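Local coordinates for CEL44C (Paenibacillus polymyxa, PDB 2YIH), which hydrolyses internal beta-1,4-glucosidic bonds of xyloglucan, and probably of cellulose-type glucans, through its family 44 catalytic part, a TIM barrel with a beta domain, at residues A[399-404]-A[480-485]; A[371-375]-A[450-454]; A[49-53]-A[71-75]. The protein carries 8 engineered substitutions. Where two conformers were deposited one is given. Residues are numbered along the deposited sequence.

Contact 1: A[399-404]-A[480-485]; sequences NYVSAA and FDKNSS
Tyr400, Ser485 and Phe480 have the most surface covered here, the first on a helix and the other two at either end of a tight strand connection. Residues 399-404 form the first turns of helix 399-409, with Ala403 N bonded to Asn399 O at 3.0 Å. In 480-485 the chain leaves strand 474-481 extended at Phe480, turns at Lys482 and Asn483, and comes back at Ser484, so that Asp481 N reaches Ser484 O at 3.2 Å. The bend holds an Asx turn, in which Asp481 OD1 accepts from Asn483 N at 2.8 Å. The closest CA pair is Tyr400 with Ser485, 5.8 Å apart. Tyr400, chi1 m (-85°), sends its ring into the turn, where OH donates to Asp481 O at 2.6 Å. Ser485 CB covers one ring face, 3.7 Å from the centroid and 14° off the normal, a CH-pi contact. Here helix 399-409, which follows the last barrel strand, 387-390, meets the beta domain packed beside the TIM barrel. Phe480, chi1 p (64°) and chi2 81°, brings CD1 within 3.9 Å of Tyr400 CE1, and its side chain touches Ile367 and Thr374 of helix 367-382. The methyl group of Ala403 packs on the Phe480 ring, CB 3.9 Å from the centroid and 16° off the normal, and lies 3.3 Å from Ser485 O.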
loop_
_atom_site.group_PDB
_atom_site.type_symbol
_atom_site.label_atom_id
_atom_site.label_comp_id
_atom_site.label_asym_id
_atom_site.label_seq_id
_atom_site.Cartn_x
_atom_site.Cartn_y
_atom_site.Cartn_z
ATOM N N ASN A 399 3.058 9.946 -14.479
ATOM C CA ASN A 399 3.649 9.189 -15.586
ATOM C C ASN A 399 4.806 8.318 -15.144
ATOM O O ASN A 399 4.964 7.226 -15.656
ATOM C CB ASN A 399 4.127 10.126 -16.696
ATOM C CG ASN A 399 2.974 10.741 -17.461
ATOM O OD1 ASN A 399 1.998 10.054 -17.823
ATOM N ND2 ASN A 399 3.040 12.051 -17.639
ATOM N N TYR A 400 5.640 8.829 -14.237
ATOM C CA TYR A 400 6.837 8.062 -13.844
ATOM C C TYR A 400 6.548 7.015 -12.768
ATOM O O TYR A 400 7.247 5.982 -12.686
ATOM C CB TYR A 400 8.004 8.988 -13.499
ATOM C CG TYR A 400 8.813 9.410 -14.719
ATOM C CD1 TYR A 400 9.646 8.505 -15.371
ATOM C CD2 TYR A 400 8.667 10.702 -15.262
ATOM C CE1 TYR A 400 10.405 8.878 -16.480
ATOM C CE2 TYR A 400 9.422 11.094 -16.367
ATOM C CZ TYR A 400 10.234 10.172 -16.999
ATOM O OH TYR A 400 10.978 10.551 -18.104
ATOM N N VAL A 401 5.472 7.208 -11.990
ATOM C CA VAL A 401 5.015 6.113 -11.111
ATOM C C VAL A 401 4.463 4.970 -11.952
ATOM O O VAL A 401 4.786 3.801 -11.724
ATOM C CB VAL A 401 3.984 6.620 -10.069
ATOM C CG1 VAL A 401 3.422 5.416 -9.246
ATOM C CG2 VAL A 401 4.677 7.608 -9.142
ATOM N N SER A 402 3.632 5.299 -12.934
ATOM C CA SER A 402 3.083 4.274 -13.807
ATOM C C SER A 402 4.222 3.562 -14.525
ATOM O O SER A 402 4.163 2.354 -14.701
ATOM C CB SER A 402 2.087 4.876 -14.804
ATOM O OG SER A 402 0.922 5.367 -14.138
ATOM N N ALA A 403 5.251 4.305 -14.937
ATOM C CA ALA A 403 6.424 3.669 -15.584
ATOM C C ALA A 403 7.079 2.597 -14.710
ATOM O O ALA A 403 7.353 1.502 -15.170
ATOM C CB ALA A 403 7.505 4.728 -15.983
ATOM N N ALA A 404 7.232 2.900 -13.430
ATOM C CA ALA A 404 7.851 1.947 -12.485
ATOM C C ALA A 404 7.019 0.677 -12.397
ATOM O O ALA A 404 7.581 -0.432 -12.458
ATOM C CB ALA A 404 8.029 2.587 -11.093
ATOM N N PHE A 480 13.183 2.846 -19.054
ATOM C CA PHE A 480 12.698 4.224 -19.179
ATOM C C PHE A 480 13.778 5.098 -18.601
ATOM O O PHE A 480 14.684 4.611 -17.928
ATOM C CB PHE A 480 11.336 4.440 -18.461
ATOM C CG PHE A 480 11.373 4.245 -16.945
ATOM C CD1 PHE A 480 11.832 5.266 -16.100
ATOM C CD2 PHE A 480 10.901 3.056 -16.359
ATOM C CE1 PHE A 480 11.839 5.120 -14.689
ATOM C CE2 PHE A 480 10.900 2.889 -14.961
ATOM C CZ PHE A 480 11.314 3.927 -14.119
ATOM N N ASP A 481 13.735 6.378 -18.907
ATOM C CA ASP A 481 14.745 7.291 -18.422
ATOM C C ASP A 481 14.158 8.702 -18.403
ATOM O O ASP A 481 12.931 8.858 -18.480
ATOM C CB ASP A 481 16.021 7.203 -19.295
ATOM C CG ASP A 481 15.800 7.633 -20.756
ATOM O OD1 ASP A 481 14.751 8.240 -21.081
ATOM O OD2 ASP A 481 16.779 7.475 -21.568
ATOM N N LYS A 482 15.001 9.727 -18.292
ATOM C CA LYS A 482 14.499 11.103 -18.186
ATOM C C LYS A 482 13.877 11.631 -19.474
ATOM O O LYS A 482 13.171 12.647 -19.462
ATOM C CB LYS A 482 15.606 12.053 -17.733
ATOM C CG LYS A 482 16.492 12.536 -18.867
ATOM C CD LYS A 482 17.604 13.426 -18.327
ATOM C CE LYS A 482 18.518 13.885 -19.460
ATOM N NZ LYS A 482 19.619 14.736 -18.905
ATOM N N ASN A 483 14.153 10.963 -20.585
ATOM C CA ASN A 483 13.686 11.435 -21.893
ATOM C C ASN A 483 12.320 10.864 -22.252
ATOM O O ASN A 483 11.596 11.442 -23.073
ATOM C CB ASN A 483 14.690 11.039 -22.986
ATOM C CG ASN A 483 16.064 11.621 -22.738
ATOM O OD1 ASN A 483 17.071 10.891 -22.712
ATOM N ND2 ASN A 483 16.103 12.905 -22.439
ATOM N N SER A 484 12.005 9.701 -21.683
ATOM C CA SER A 484 10.791 8.991 -22.042
ATOM C C SER A 484 10.319 8.138 -20.882
ATOM O O SER A 484 11.039 7.243 -20.417
ATOM C CB SER A 484 10.970 8.087 -23.287
ATOM O OG SER A 484 9.672 7.593 -23.730
ATOM N N SER A 485 9.100 8.417 -20.426
ATOM C CA SER A 485 8.475 7.603 -19.409
ATOM C C SER A 485 7.859 6.316 -19.962
ATOM O O SER A 485 7.684 5.355 -19.208
ATOM C CB SER A 485 7.431 8.414 -18.630
ATOM O OG SER A 485 6.479 8.943 -19.535
#

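Contact 2: A[371-375]-A[450-454]; sequences IAMTD and VVMNK
Helix-on-sheet packing joins the TIM barrel to its companion beta domain: helix 367-382, between barrel strands 353-359 and 387-390, lies against strand 446-453. The axes of 371-375 and 450-453 come within 9.2 Å, and their N-to-C directions make 144°, a signed crossing of -144°. Ile371 and Met452 form the nearest CA pair, at 7.0 Å. No direct hydrogen bond crosses the interface. Its van der Waals part centres on Met452, whose chi1 p (67°), chi2 -144° and chi3 p (74°) curl the thioether against the helix: CG makes an apolar contact with Ile371 CG2 at 3.9 Å, SD lies 3.7 Å from both Ile371 O and Asp375 CB, and CE 3.7 Å from Thr374 CG2. Thr374 CG2 also meets Val450 CG1 at 3.4 Å, with Thr374 OG1 bonded back to Gly370 O. Ile371, m then t, extends CD1 to 3.5 Å from Asn453 O and sets CG2 3.8 Å from Lys454 CG. The polar part lies at Asp375 and Lys454, whose main direct partners are His436 and Ile430 O. Asp375 OD2 and Lys454 NZ stand 4.6 Å apart, too far for a salt bridge; one water spans them, donating to Asp375 OD2 at 2.7 Å and accepting from Lys454 NZ at 3.0 Å.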
loop_
_atom_site.group_PDB
_atom_site.type_symbol
_atom_site.label_atom_id
_atom_site.label_comp_id
_atom_site.label_asym_id
_atom_site.label_seq_id
_atom_site.Cartn_x
_atom_site.Cartn_y
_atom_site.Cartn_z
ATOM N N ILE A 371 12.426 6.290 -10.598
ATOM C CA ILE A 371 13.509 5.479 -10.065
ATOM C C ILE A 371 13.287 5.115 -8.596
ATOM O O ILE A 371 13.514 3.955 -8.191
ATOM C CB ILE A 371 14.872 6.136 -10.302
ATOM C CG1 ILE A 371 15.158 6.170 -11.797
ATOM C CG2 ILE A 371 15.991 5.365 -9.561
ATOM C CD1 ILE A 371 16.432 6.870 -12.134
ATOM N N ALA A 372 12.798 6.049 -7.799
ATOM C CA ALA A 372 12.464 5.712 -6.405
ATOM C C ALA A 372 11.502 4.521 -6.354
ATOM O O ALA A 372 11.743 3.564 -5.615
ATOM C CB ALA A 372 11.876 6.925 -5.667
ATOM N N MET A 373 10.468 4.532 -7.202
ATOM C CA MET A 373 9.470 3.482 -7.171
ATOM C C MET A 373 9.976 2.185 -7.742
ATOM O O MET A 373 9.567 1.115 -7.300
ATOM C CB MET A 373 8.201 3.913 -7.915
ATOM C CG MET A 373 7.334 4.829 -7.097
ATOM S SD MET A 373 6.652 4.000 -5.632
ATOM C CE MET A 373 5.316 2.981 -6.274
ATOM N N THR A 374 10.859 2.240 -8.729
ATOM C CA THR A 374 11.445 1.036 -9.248
ATOM C C THR A 374 12.272 0.350 -8.150
ATOM O O THR A 374 12.343 -0.874 -8.081
ATOM C CB THR A 374 12.263 1.372 -10.489
ATOM O OG1 THR A 374 11.417 2.086 -11.415
ATOM C CG2 THR A 374 12.790 0.125 -11.120
ATOM N N ASP A 375 12.867 1.157 -7.275
ATOM C CA ASP A 375 13.637 0.570 -6.175
ATOM C C ASP A 375 12.637 0.018 -5.111
ATOM O O ASP A 375 12.752 -1.111 -4.651
ATOM C CB ASP A 375 14.605 1.602 -5.562
ATOM C CG ASP A 375 15.712 0.953 -4.726
ATOM O OD1 ASP A 375 15.814 -0.282 -4.727
ATOM O OD2 ASP A 375 16.447 1.697 -4.036
ATOM N N VAL A 450 16.052 -6.175 -12.563
ATOM C CA VAL A 450 15.709 -4.733 -12.669
ATOM C C VAL A 450 16.871 -3.968 -12.056
ATOM O O VAL A 450 17.284 -4.239 -10.917
ATOM C CB VAL A 450 14.345 -4.407 -11.972
ATOM C CG1 VAL A 450 14.165 -2.857 -11.827
ATOM C CG2 VAL A 450 13.200 -4.969 -12.772
ATOM N N VAL A 451 17.492 -3.109 -12.858
ATOM C CA VAL A 451 18.661 -2.353 -12.418
ATOM C C VAL A 451 18.463 -0.853 -12.692
ATOM O O VAL A 451 17.800 -0.450 -13.671
ATOM C CB VAL A 451 19.963 -2.894 -13.080
ATOM C CG1 VAL A 451 19.927 -2.759 -14.619
ATOM C CG2 VAL A 451 21.208 -2.215 -12.471
ATOM N N MET A 452 18.981 -0.022 -11.812
ATOM C CA MET A 452 18.815 1.416 -12.013
ATOM C C MET A 452 20.041 2.206 -11.623
ATOM O O MET A 452 20.759 1.825 -10.697
ATOM C CB MET A 452 17.578 1.925 -11.265
ATOM C CG MET A 452 17.691 1.860 -9.732
ATOM S SD MET A 452 16.127 1.450 -8.925
ATOM C CE MET A 452 16.047 -0.319 -9.325
ATOM N N ASN A 453 20.257 3.324 -12.328
ATOM C CA ASN A 453 21.290 4.293 -11.988
ATOM C C ASN A 453 20.654 5.568 -11.433
ATOM O O ASN A 453 19.920 6.274 -12.162
ATOM C CB ASN A 453 22.098 4.615 -13.266
ATOM C CG ASN A 453 23.322 5.482 -12.987
ATOM O OD1 ASN A 453 23.452 6.082 -11.928
ATOM N ND2 ASN A 453 24.180 5.611 -13.992
ATOM N N LYS A 454 20.921 5.830 -10.148
ATOM C CA LYS A 454 20.381 6.980 -9.414
ATOM C C LYS A 454 21.260 8.228 -9.568
ATOM O O LYS A 454 20.893 9.324 -9.115
ATOM C CB LYS A 454 20.257 6.642 -7.922
ATOM C CG LYS A 454 19.273 5.501 -7.612
ATOM C CD LYS A 454 19.287 5.120 -6.139
ATOM C CE LYS A 454 20.374 4.105 -5.840
ATOM N NZ LYS A 454 20.474 3.851 -4.385
HETATM O O HOH W 1 17.686 3.997 -3.236
#

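Contact 3: A[49-53]-A[71-75]; sequences RMTGY and DNYLC. With EDO (1,2-ethanediol), chain M.
Arg49 lays its guanidinium against Tyr73, with CZ 3.4 Å from Tyr73 CB, which sits over one face of the planar group. Its side chain, m, m, t along chi1 to chi3, reaches across to residues 71-75 and ends in a salt bridge with Asp71: NH1 donates to Asp71 OD1 at 2.8 Å, and NH2 to Asp71 OD2 at 3.2 Å along a nearly straight N-H line (176°), with a weak third bond from NH2 to OD1 at 3.1 Å. Asp71 OD1 also accepts from Tyr73 N at 2.9 Å, an Asx turn that bends the chain from strand 69-71 into helix 73-77. Both segments belong to the loop region between barrel strands 42-45 and 105-110, so the contact ties two parts of one TIM-barrel loop excursion together. Residues 49-51 form a weakly bonded helical turn just past Asn48 of the glycan pocket, and Arg49 and Leu74 make the closest CA pair, 7.6 Å apart. Nearer the backbone of Arg49 the chemistry turns apolar. Leu74, chi1 m and chi2 t, puts CD1 3.6 Å from both Met50 SD and Tyr53 CD1, and CD2 3.9 Å from Arg49 CB; Val91 of helix 90-102 also touches Leu74 and Tyr53. Cys75 is linked by a disulfide to Cys85. A 1,2-ethanediol, probably from the crystallisation liquor, takes the outer edge of the guanidinium, accepting from Arg49 NE at O1 (2.9 Å) and Arg49 NH2 at O2 (3.0 Å), while its C2 lies over a face of the Tyr73 ring, 3.7 Å from Tyr73 CE1.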
loop_
_atom_site.group_PDB
_atom_site.type_symbol
_atom_site.label_atom_id
_atom_site.label_comp_id
_atom_site.label_asym_id
_atom_site.label_seq_id
_atom_site.Cartn_x
_atom_site.Cartn_y
_atom_site.Cartn_z
ATOM N N ARG A 49 -12.004 9.360 2.643
ATOM C CA ARG A 49 -13.440 9.305 2.282
ATOM C C ARG A 49 -14.151 8.067 2.799
ATOM O O ARG A 49 -15.394 8.041 2.854
ATOM C CB ARG A 49 -13.624 9.405 0.750
ATOM C CG ARG A 49 -13.595 10.846 0.266
ATOM C CD ARG A 49 -14.974 11.482 0.391
ATOM N NE ARG A 49 -15.000 12.847 -0.156
ATOM C CZ ARG A 49 -16.132 13.533 -0.334
ATOM N NH1 ARG A 49 -17.306 12.959 -0.042
ATOM N NH2 ARG A 49 -16.104 14.754 -0.891
ATOM N N MET A 50 -13.400 6.994 3.095
ATOM C CA MET A 50 -14.093 5.762 3.468
ATOM C C MET A 50 -14.555 5.704 4.917
ATOM O O MET A 50 -15.423 4.888 5.259
ATOM C CB MET A 50 -13.257 4.531 3.096
ATOM C CG MET A 50 -13.248 4.268 1.567
ATOM S SD MET A 50 -14.912 4.037 0.878
ATOM C CE MET A 50 -15.345 2.451 1.587
ATOM N N THR A 51 -14.007 6.581 5.756
ATOM C CA THR A 51 -14.384 6.579 7.194
ATOM C C THR A 51 -15.891 6.809 7.358
ATOM O O THR A 51 -16.575 6.075 8.113
ATOM C CB THR A 51 -13.621 7.698 7.935
ATOM O OG1 THR A 51 -12.222 7.345 7.952
ATOM C CG2 THR A 51 -14.180 7.878 9.381
ATOM N N GLY A 52 -16.404 7.827 6.652
ATOM C CA GLY A 52 -17.836 8.141 6.721
ATOM C C GLY A 52 -18.675 7.695 5.540
ATOM O O GLY A 52 -19.802 8.200 5.339
ATOM N N TYR A 53 -18.178 6.726 4.768
ATOM C CA TYR A 53 -18.951 6.193 3.653
ATOM C C TYR A 53 -20.129 5.316 4.147
ATOM O O TYR A 53 -19.948 4.420 4.976
ATOM C CB TYR A 53 -18.036 5.375 2.703
ATOM C CG TYR A 53 -18.807 4.517 1.683
ATOM C CD1 TYR A 53 -19.415 5.102 0.543
ATOM C CD2 TYR A 53 -19.007 3.143 1.912
ATOM C CE1 TYR A 53 -20.105 4.336 -0.373
ATOM C CE2 TYR A 53 -19.697 2.368 1.000
ATOM C CZ TYR A 53 -20.261 2.957 -0.131
ATOM O OH TYR A 53 -20.968 2.137 -0.999
ATOM N N ASP A 71 -21.306 14.269 0.412
ATOM C CA ASP A 71 -21.710 14.347 -0.980
ATOM C C ASP A 71 -21.447 13.027 -1.701
ATOM O O ASP A 71 -21.072 12.015 -1.063
ATOM C CB ASP A 71 -20.976 15.526 -1.654
ATOM C CG ASP A 71 -19.467 15.388 -1.572
ATOM O OD1 ASP A 71 -18.971 14.274 -1.846
ATOM O OD2 ASP A 71 -18.798 16.366 -1.151
ATOM N N ASN A 72 -21.736 13.014 -2.992
ATOM C CA ASN A 72 -21.629 11.814 -3.826
ATOM C C ASN A 72 -20.251 11.622 -4.480
ATOM O O ASN A 72 -20.142 10.925 -5.492
ATOM C CB ASN A 72 -22.717 11.846 -4.913
ATOM C CG ASN A 72 -22.552 13.014 -5.891
ATOM O OD1 ASN A 72 -21.783 13.922 -5.677
ATOM N ND2 ASN A 72 -23.366 13.011 -6.935
ATOM N N TYR A 73 -19.208 12.216 -3.908
ATOM C CA TYR A 73 -17.874 12.139 -4.524
ATOM C C TYR A 73 -17.499 10.697 -4.897
ATOM O O TYR A 73 -16.923 10.451 -5.958
ATOM C CB TYR A 73 -16.809 12.682 -3.578
ATOM C CG TYR A 73 -15.391 12.425 -4.074
ATOM C CD1 TYR A 73 -14.882 13.126 -5.162
ATOM C CD2 TYR A 73 -14.601 11.428 -3.509
ATOM C CE1 TYR A 73 -13.616 12.867 -5.640
ATOM C CE2 TYR A 73 -13.324 11.205 -3.957
ATOM C CZ TYR A 73 -12.848 11.900 -5.031
ATOM O OH TYR A 73 -11.573 11.661 -5.474
ATOM N N LEU A 74 -17.751 9.742 -4.004
ATOM C CA LEU A 74 -17.216 8.388 -4.274
ATOM C C LEU A 74 -17.934 7.754 -5.476
ATOM O O LEU A 74 -17.376 6.883 -6.190
ATOM C CB LEU A 74 -17.326 7.490 -3.032
ATOM C CG LEU A 74 -16.309 7.775 -1.921
ATOM C CD1 LEU A 74 -16.551 6.813 -0.736
ATOM C CD2 LEU A 74 -14.860 7.645 -2.485
ATOM N N CYS A 75 -19.184 8.163 -5.693
ATOM C CA CYS A 75 -19.903 7.731 -6.914
ATOM C C CYS A 75 -19.230 8.334 -8.154
ATOM O O CYS A 75 -18.950 7.618 -9.147
ATOM C CB CYS A 75 -21.359 8.188 -6.892
ATOM S SG CYS A 75 -22.327 7.354 -5.593
HETATM C C1 EDO M . -11.781 14.860 -1.475
HETATM O O1 EDO M . -12.409 14.079 -0.432
HETATM C C2 EDO M . -12.712 14.922 -2.694
HETATM O O2 EDO M . -13.820 15.799 -2.441
#

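Contacts 1 and 2 belong to one domain interface, their centres 11 Å apart: two neighbouring barrel helices press on the same sheet and on each other, Ala404 CB lying 3.4 Å from Thr374 OG1, while the sheet reaches helix 367-382 through Phe480 CZ, 3.3 Å from Thr374 OG1. Contact 2 is wholly buried, with apolar and thioether packing and a single bridging water; contact 1 runs out to the surface and adds a direct hydrogen bond. Contact 3, on the other side of the chain's centre from contact 2 and with its centre about 32 Å from that of contact 1, joins parts of a barrel loop region. Partly buried, it pairs a salt bridge at its outer edge with a leucine-centred apolar patch.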